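Local structure of histidine acid phosphatase (Bifidobacterium longum subsp. infantis, 6RXD) at residues S28-G33 with T465-M470; S86-A91 with A316-E321; Q372-D377 with T394-H399. The protein probably removes phosphate groups from inositol polyphosphates such as phytate, and from 2,3-bisphosphoglycerate, as a histidine acid phosphatase of the MINPP1 subfamily. One frame throughout, in Å; residues are numbered along the deposited sequence.

Contact 1 (S28-G33 with T465-M470)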
# COMPACT_ATOMS: atom_id res chain seq x y z
N SER A 28 -24.80 2.59 3.93
CA SER A 28 -26.04 2.07 4.51
C SER A 28 -26.20 2.43 5.99
O SER A 28 -25.22 2.50 6.74
CB SER A 28 -26.15 0.57 4.30
OG SER A 28 -25.28 -0.14 5.17
N LYS A 29 -27.45 2.66 6.41
CA LYS A 29 -27.76 2.88 7.81
C LYS A 29 -27.91 1.53 8.53
O LYS A 29 -28.43 0.57 7.97
CB LYS A 29 -29.07 3.67 7.96
CG LYS A 29 -29.11 4.95 7.14
CD LYS A 29 -27.90 5.83 7.41
CE LYS A 29 -28.03 7.20 6.75
NZ LYS A 29 -26.80 8.02 6.96
N ALA A 30 -27.45 1.47 9.78
CA ALA A 30 -27.64 0.28 10.58
C ALA A 30 -29.13 0.07 10.81
O ALA A 30 -29.91 1.03 10.79
CB ALA A 30 -26.90 0.42 11.91
N PRO A 31 -29.54 -1.19 11.02
CA PRO A 31 -30.96 -1.48 11.26
C PRO A 31 -31.51 -0.75 12.48
O PRO A 31 -30.76 -0.38 13.40
CB PRO A 31 -30.99 -3.00 11.49
CG PRO A 31 -29.56 -3.40 11.71
CD PRO A 31 -28.73 -2.42 10.95
N LYS A 32 -32.82 -0.52 12.46
CA LYS A 32 -33.52 0.19 13.53
C LYS A 32 -33.13 -0.29 14.92
O LYS A 32 -33.10 -1.49 15.19
CB LYS A 32 -35.04 0.04 13.33
CG LYS A 32 -35.88 0.70 14.41
CD LYS A 32 -37.37 0.58 14.09
CE LYS A 32 -38.19 1.50 14.99
NZ LYS A 32 -37.67 2.90 14.95
N GLY A 33 -32.83 0.65 15.81
CA GLY A 33 -32.52 0.31 17.19
C GLY A 33 -31.03 0.20 17.48
O GLY A 33 -30.63 0.12 18.64
N THR A 465 -26.29 -9.02 20.28
CA THR A 465 -25.00 -9.14 19.62
C THR A 465 -24.70 -7.88 18.80
O THR A 465 -25.56 -7.43 18.04
CB THR A 465 -25.02 -10.35 18.68
OG1 THR A 465 -25.31 -11.53 19.45
CG2 THR A 465 -23.69 -10.51 17.95
N PRO A 466 -23.49 -7.32 18.93
CA PRO A 466 -23.09 -6.15 18.13
C PRO A 466 -23.02 -6.50 16.65
O PRO A 466 -22.89 -7.67 16.30
CB PRO A 466 -21.68 -5.83 18.64
CG PRO A 466 -21.58 -6.52 19.99
CD PRO A 466 -22.43 -7.74 19.87
N ILE A 467 -23.11 -5.49 15.79
CA ILE A 467 -23.09 -5.73 14.35
C ILE A 467 -22.02 -4.87 13.69
O ILE A 467 -21.63 -3.82 14.21
CB ILE A 467 -24.47 -5.47 13.72
CG1 ILE A 467 -24.92 -4.03 13.96
CG2 ILE A 467 -25.50 -6.47 14.27
CD1 ILE A 467 -26.17 -3.66 13.17
N VAL A 468 -21.53 -5.33 12.54
CA VAL A 468 -20.34 -4.74 11.96
C VAL A 468 -20.52 -4.56 10.46
O VAL A 468 -21.11 -5.41 9.79
CB VAL A 468 -19.12 -5.68 12.18
CG1 VAL A 468 -17.82 -5.07 11.66
CG2 VAL A 468 -18.97 -6.06 13.67
N ARG A 469 -19.98 -3.46 9.92
CA ARG A 469 -20.05 -3.16 8.49
C ARG A 469 -18.66 -2.74 8.02
O ARG A 469 -17.97 -2.03 8.74
CB ARG A 469 -21.06 -2.01 8.28
CG ARG A 469 -21.18 -1.46 6.87
CD ARG A 469 -20.24 -0.27 6.62
NE ARG A 469 -20.48 0.91 7.46
CZ ARG A 469 -21.52 1.73 7.35
NH1 ARG A 469 -22.47 1.48 6.46
NH2 ARG A 469 -21.64 2.78 8.15
N MET A 470 -18.26 -3.17 6.83
CA MET A 470 -16.91 -2.87 6.31
C MET A 470 -16.90 -1.91 5.11
O MET A 470 -17.78 -1.99 4.24
CB MET A 470 -16.19 -4.17 5.93
CG MET A 470 -14.88 -3.96 5.13
SD MET A 470 -13.82 -5.42 5.13
CE MET A 470 -15.00 -6.69 4.62
O HOH W 1 -23.95 4.64 7.94
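Ile-467 and Arg-469, alternate residues on one face of a strand in the large mixed sheet of this branch 2 histidine phosphatase, receive the irregular segment 28-33 just before it enters strand 34-44 of the same sheet. The two chains run almost antiparallel but do not pair as strands; the side chains of the strand bridge the gap between them. The close-packed part is apolar. Ile-467 and Pro-31 reach toward each other, and the CD1 methyl of Ile-467 meets the CG-CD edge of the proline ring, 3.6 Å from Pro-31 CD and 3.7 Å from Pro-31 CG. Ile-467 can extend that methyl because CG1 stands between the backbone N and the carbonyl carbon (chi1 59°) and the chain then runs straight on to CD1. The methyl of Ala-30 is a looser neighbour, its CB 4.3 Å from Ile-467 CD1, and it also rests on Tyr-451 of strand 445-453.

At the other end the contact turns polar and admits water. The chain of Arg-469 bends at chi2 and chi3, and its guanidinium gives a hydrogen bond from NH1 to the carbonyl O of Ser-28, 2.9 Å long. The donor lies in the carbonyl plane on a lone pair, while the oxygen sits about 20° out of the guanidinium plane. Salt bridges to Asp-449 through NE and to Glu-476 through NH1 probably fix the rotation of the group and balance its charge. Glu-476 also takes a hydrogen bond from Ser-28 OG, so one carboxylate serves both sides. A water closes the polar side: it donates to Ser-28 O at 2.8 Å and accepts from Arg-469 NH2 at 3.0 Å, lying in the guanidinium plane at its edge.

Contact 2 (S86-A91 with A316-E321)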
# COMPACT_ATOMS: atom_id res chain seq x y z
N SER A 86 15.61 15.44 -14.98
CA SER A 86 16.05 16.53 -14.10
C SER A 86 14.92 17.00 -13.20
O SER A 86 15.11 17.30 -12.02
CB SER A 86 16.57 17.71 -14.92
OG SER A 86 17.75 17.35 -15.60
N GLY A 87 13.71 17.07 -13.77
CA GLY A 87 12.55 17.53 -13.04
C GLY A 87 12.14 16.61 -11.90
O GLY A 87 11.88 17.09 -10.79
N ILE A 88 12.08 15.30 -12.14
CA ILE A 88 11.68 14.40 -11.06
C ILE A 88 12.78 14.29 -10.00
O ILE A 88 12.50 14.15 -8.80
CB ILE A 88 11.21 13.00 -11.58
CG1 ILE A 88 10.45 12.26 -10.47
CG2 ILE A 88 12.39 12.17 -12.08
CD1 ILE A 88 9.50 11.19 -10.97
N THR A 89 14.02 14.40 -10.43
CA THR A 89 15.13 14.40 -9.48
C THR A 89 15.05 15.64 -8.60
O THR A 89 15.16 15.56 -7.37
CB THR A 89 16.46 14.31 -10.22
OG1 THR A 89 16.54 13.03 -10.84
CG2 THR A 89 17.65 14.49 -9.25
N ALA A 90 14.83 16.80 -9.21
CA ALA A 90 14.73 18.04 -8.45
C ALA A 90 13.57 18.02 -7.47
O ALA A 90 13.68 18.55 -6.37
CB ALA A 90 14.63 19.24 -9.39
N ALA A 91 12.46 17.41 -7.86
CA ALA A 91 11.31 17.31 -6.97
C ALA A 91 11.65 16.46 -5.74
O ALA A 91 11.27 16.78 -4.61
CB ALA A 91 10.12 16.73 -7.71
N ALA A 316 3.12 9.86 -10.94
CA ALA A 316 1.71 10.02 -10.59
C ALA A 316 1.54 10.32 -9.11
O ALA A 316 0.65 11.08 -8.71
CB ALA A 316 0.92 8.78 -10.97
N ASP A 317 2.38 9.69 -8.29
CA ASP A 317 2.34 9.88 -6.84
C ASP A 317 2.90 11.24 -6.46
O ASP A 317 2.60 11.76 -5.39
CB ASP A 317 3.14 8.78 -6.14
CG ASP A 317 2.50 7.42 -6.28
OD1 ASP A 317 3.09 6.44 -5.79
OD2 ASP A 317 1.39 7.35 -6.86
N MET A 318 3.71 11.80 -7.36
CA MET A 318 4.34 13.10 -7.12
C MET A 318 3.63 14.21 -7.89
O MET A 318 4.24 15.22 -8.25
CB MET A 318 5.83 13.07 -7.49
CG MET A 318 6.60 11.99 -6.74
SD MET A 318 8.39 12.17 -6.92
CE MET A 318 8.68 13.61 -5.89
N HIS A 319 2.35 14.01 -8.13
CA HIS A 319 1.55 15.00 -8.86
C HIS A 319 1.68 16.41 -8.28
O HIS A 319 1.80 17.38 -9.03
CB HIS A 319 0.09 14.56 -8.87
CG HIS A 319 -0.81 15.50 -9.61
ND1 HIS A 319 -1.42 16.57 -9.00
CD2 HIS A 319 -1.20 15.53 -10.90
CE1 HIS A 319 -2.15 17.22 -9.89
NE2 HIS A 319 -2.03 16.61 -11.05
N ASN A 320 1.66 16.53 -6.96
CA ASN A 320 1.70 17.86 -6.35
C ASN A 320 3.03 18.55 -6.54
O ASN A 320 3.12 19.77 -6.48
CB ASN A 320 1.35 17.81 -4.85
CG ASN A 320 -0.07 17.38 -4.60
OD1 ASN A 320 -0.68 16.69 -5.41
ND2 ASN A 320 -0.62 17.80 -3.45
N GLU A 321 4.08 17.77 -6.75
CA GLU A 321 5.42 18.30 -6.95
C GLU A 321 5.70 18.52 -8.42
O GLU A 321 6.76 19.01 -8.79
CB GLU A 321 6.45 17.32 -6.36
CG GLU A 321 6.43 17.21 -4.83
CD GLU A 321 5.28 16.37 -4.30
OE1 GLU A 321 4.82 15.45 -5.01
OE2 GLU A 321 4.82 16.63 -3.17
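This is a buried apolar contact between helix 75-95 and the turn at the C-terminal side of helix 301-317, set in the helical part of the histidine phosphatase fold close to a zinc site. Ile-88 and Ala-91, three residues apart and so neighbours on the helix surface, present aliphatic groups to Met-318 and Glu-321. Met-318 does most of the reaching. Its CG is anti to the carbonyl carbon (chi1 -57°), the chain runs on extended to SD, and a bend at chi3 turns the terminal methyl toward Ala-91, where Met-318 CE comes to 3.9 Å from Ala-91 CB. One atom back, the sulfur meets Ile-88: the two side chains cross at about a right angle, with Met-318 SD 4.1 Å from Ile-88 CG1.

A short 3-10 turn, with Glu-321 N bonded to Met-318 O over 3.0 Å, brings Glu-321 round to the same helix, and the backbones are nearest here, with 6.0 Å between the CA atoms of Ala-91 and Glu-321. The glutamate contributes only its aliphatic root; its chain bends at chi2 and carries the carboxylate off to the backbone N of Gly-102. Glu-94, almost one helical turn beyond Ala-91, and His-326, a few residues after Glu-321, both bind the nearby zinc ion, so the contact joins the two segments leading to that site. The methyl of Ala-91 touches both partners, its CB also 4.0 Å from Glu-321 CB.

Contact 3 (Q372-D377 with T394-H399)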
# COMPACT_ATOMS: atom_id res chain seq x y z
N GLN A 372 -2.81 -12.86 10.28
CA GLN A 372 -3.70 -13.27 11.37
C GLN A 372 -3.63 -12.40 12.64
O GLN A 372 -4.67 -12.10 13.22
CB GLN A 372 -3.50 -14.75 11.72
CG GLN A 372 -4.60 -15.33 12.61
CD GLN A 372 -5.95 -15.35 11.91
OE1 GLN A 372 -6.07 -15.77 10.76
NE2 GLN A 372 -6.98 -14.86 12.61
N PRO A 373 -2.42 -11.96 13.06
CA PRO A 373 -2.39 -11.10 14.26
C PRO A 373 -3.19 -9.82 14.08
O PRO A 373 -3.72 -9.30 15.07
CB PRO A 373 -0.90 -10.75 14.40
CG PRO A 373 -0.17 -11.86 13.72
CD PRO A 373 -1.07 -12.39 12.65
N LEU A 374 -3.25 -9.29 12.86
CA LEU A 374 -4.01 -8.06 12.61
C LEU A 374 -5.50 -8.35 12.62
O LEU A 374 -6.29 -7.60 13.23
CB LEU A 374 -3.60 -7.42 11.29
CG LEU A 374 -4.36 -6.14 10.93
CD1 LEU A 374 -4.21 -5.08 12.02
CD2 LEU A 374 -3.87 -5.62 9.59
N LEU A 375 -5.91 -9.42 11.96
CA LEU A 375 -7.31 -9.84 11.99
C LEU A 375 -7.73 -10.17 13.43
O LEU A 375 -8.81 -9.78 13.86
CB LEU A 375 -7.54 -11.04 11.06
CG LEU A 375 -8.97 -11.60 11.05
CD1 LEU A 375 -9.99 -10.49 10.79
CD2 LEU A 375 -9.06 -12.68 9.98
N ASP A 376 -6.86 -10.85 14.17
CA ASP A 376 -7.12 -11.08 15.60
C ASP A 376 -7.36 -9.76 16.32
O ASP A 376 -8.29 -9.65 17.12
CB ASP A 376 -5.94 -11.80 16.28
CG ASP A 376 -5.85 -13.28 15.91
OD1 ASP A 376 -6.80 -13.83 15.31
OD2 ASP A 376 -4.80 -13.89 16.24
N ASP A 377 -6.53 -8.76 16.05
CA ASP A 377 -6.67 -7.49 16.76
C ASP A 377 -7.91 -6.71 16.32
O ASP A 377 -8.50 -5.98 17.12
CB ASP A 377 -5.43 -6.61 16.60
CG ASP A 377 -5.30 -5.60 17.71
OD1 ASP A 377 -5.24 -6.03 18.89
OD2 ASP A 377 -5.30 -4.38 17.43
N THR A 394 -9.76 2.64 16.94
CA THR A 394 -8.35 2.33 16.79
C THR A 394 -8.01 2.59 15.34
O THR A 394 -8.56 1.93 14.45
CB THR A 394 -8.06 0.86 17.15
OG1 THR A 394 -8.56 0.59 18.47
CG2 THR A 394 -6.57 0.59 17.11
N PHE A 395 -7.14 3.58 15.10
CA PHE A 395 -6.72 3.94 13.74
C PHE A 395 -5.27 3.52 13.55
O PHE A 395 -4.37 4.01 14.24
CB PHE A 395 -6.86 5.45 13.52
CG PHE A 395 -8.28 5.97 13.63
CD1 PHE A 395 -9.31 5.38 12.92
CD2 PHE A 395 -8.56 7.06 14.43
CE1 PHE A 395 -10.62 5.87 13.01
CE2 PHE A 395 -9.86 7.56 14.54
CZ PHE A 395 -10.89 6.97 13.82
N ARG A 396 -5.03 2.60 12.61
CA ARG A 396 -3.72 1.99 12.42
C ARG A 396 -3.14 2.35 11.07
O ARG A 396 -3.88 2.45 10.08
CB ARG A 396 -3.83 0.46 12.47
CG ARG A 396 -4.48 -0.13 13.72
CD ARG A 396 -4.79 -1.59 13.45
NE ARG A 396 -5.46 -2.27 14.57
CZ ARG A 396 -6.78 -2.31 14.73
NH1 ARG A 396 -7.58 -1.70 13.87
NH2 ARG A 396 -7.30 -2.97 15.77
N PHE A 397 -1.81 2.51 11.02
CA PHE A 397 -1.11 2.96 9.82
C PHE A 397 0.09 2.07 9.54
O PHE A 397 0.91 1.84 10.42
CB PHE A 397 -0.70 4.43 9.97
CG PHE A 397 -1.88 5.32 10.16
CD1 PHE A 397 -2.51 5.90 9.07
CD2 PHE A 397 -2.45 5.48 11.43
CE1 PHE A 397 -3.64 6.67 9.23
CE2 PHE A 397 -3.58 6.25 11.60
CZ PHE A 397 -4.19 6.84 10.51
N ALA A 398 0.17 1.56 8.32
CA ALA A 398 1.13 0.51 8.01
C ALA A 398 1.52 0.51 6.54
O ALA A 398 1.75 1.57 5.96
CB ALA A 398 0.58 -0.86 8.45
N HIS A 399 1.56 -0.67 5.92
CA HIS A 399 2.28 -0.84 4.65
C HIS A 399 1.57 -1.73 3.65
O HIS A 399 0.62 -2.45 3.99
CB HIS A 399 3.65 -1.45 4.96
CG HIS A 399 4.38 -0.70 6.02
ND1 HIS A 399 5.26 0.32 5.74
CD2 HIS A 399 4.32 -0.79 7.37
CE1 HIS A 399 5.71 0.83 6.88
NE2 HIS A 399 5.16 0.17 7.88
O HOH W 2 -3.30 -3.17 16.11
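Asp-377 and Arg-396 form a salt bridge from helix to strand, with Arg-396 NH2 donating to Asp-377 OD2 at 3.0 Å in a nearly straight bond (N-H...O angle 170°). The acceptor lies in the guanidinium plane, at its edge; the donor meets OD2 from above the carboxylate, about 41° out of its plane, and the two planes stand 89° apart. A water completes a second path, donating a hydrogen bond to Asp-377 OD2 at 2.7 Å and accepting one from Arg-396 NE at 2.8 Å. Leu-374, a turn earlier on the helix, lays CD1 against the arginine stem, 3.8 Å from Arg-396 CD.

The arginine chain is extended from CG to NE, and CG2 of Thr-394, two residues back on the strand, covers one face of the guanidinium 3.7 Å above its centre. NH1 makes a salt bridge with Glu-40 and a hydrogen bond to Ser-41 O. A methionine in place of Arg-396 would probably leave Asp-377 and Glu-40 without their shared positive partner.

Farther out, helix 372-386 packs on strands 391-398 and 34-44, and strand 132-137 pairs in parallel with 391-398. Leu-374 also packs on Met-42 of strand 34-44, on Thr-187 of helix 185-188, and on Thr-402 and Phe-406 of helix 400-410, which follows strand 391-398 with His-399 at its N-cap.

Contacts 1 and 3 both reach the large mixed sheet, through strand 467-472 and strand 391-398, and lie on the same side of the chain's centre, about 22 Å apart between their centres. Contact 2 is on the opposite side, between a helix and a turn in the helical part. Contacts 2 and 3 are buried; contact 1 is partly buried, farthest from the centre, and joins sequence segments more than 400 residues apart, with both other contacts nested in that span. In contacts 1 and 3 an arginine with several partners and a bridging water does the polar work, binding a carbonyl in one and a carboxylate in the other. Contact 2 relies on aliphatic and thioether packing, beside zinc ligands.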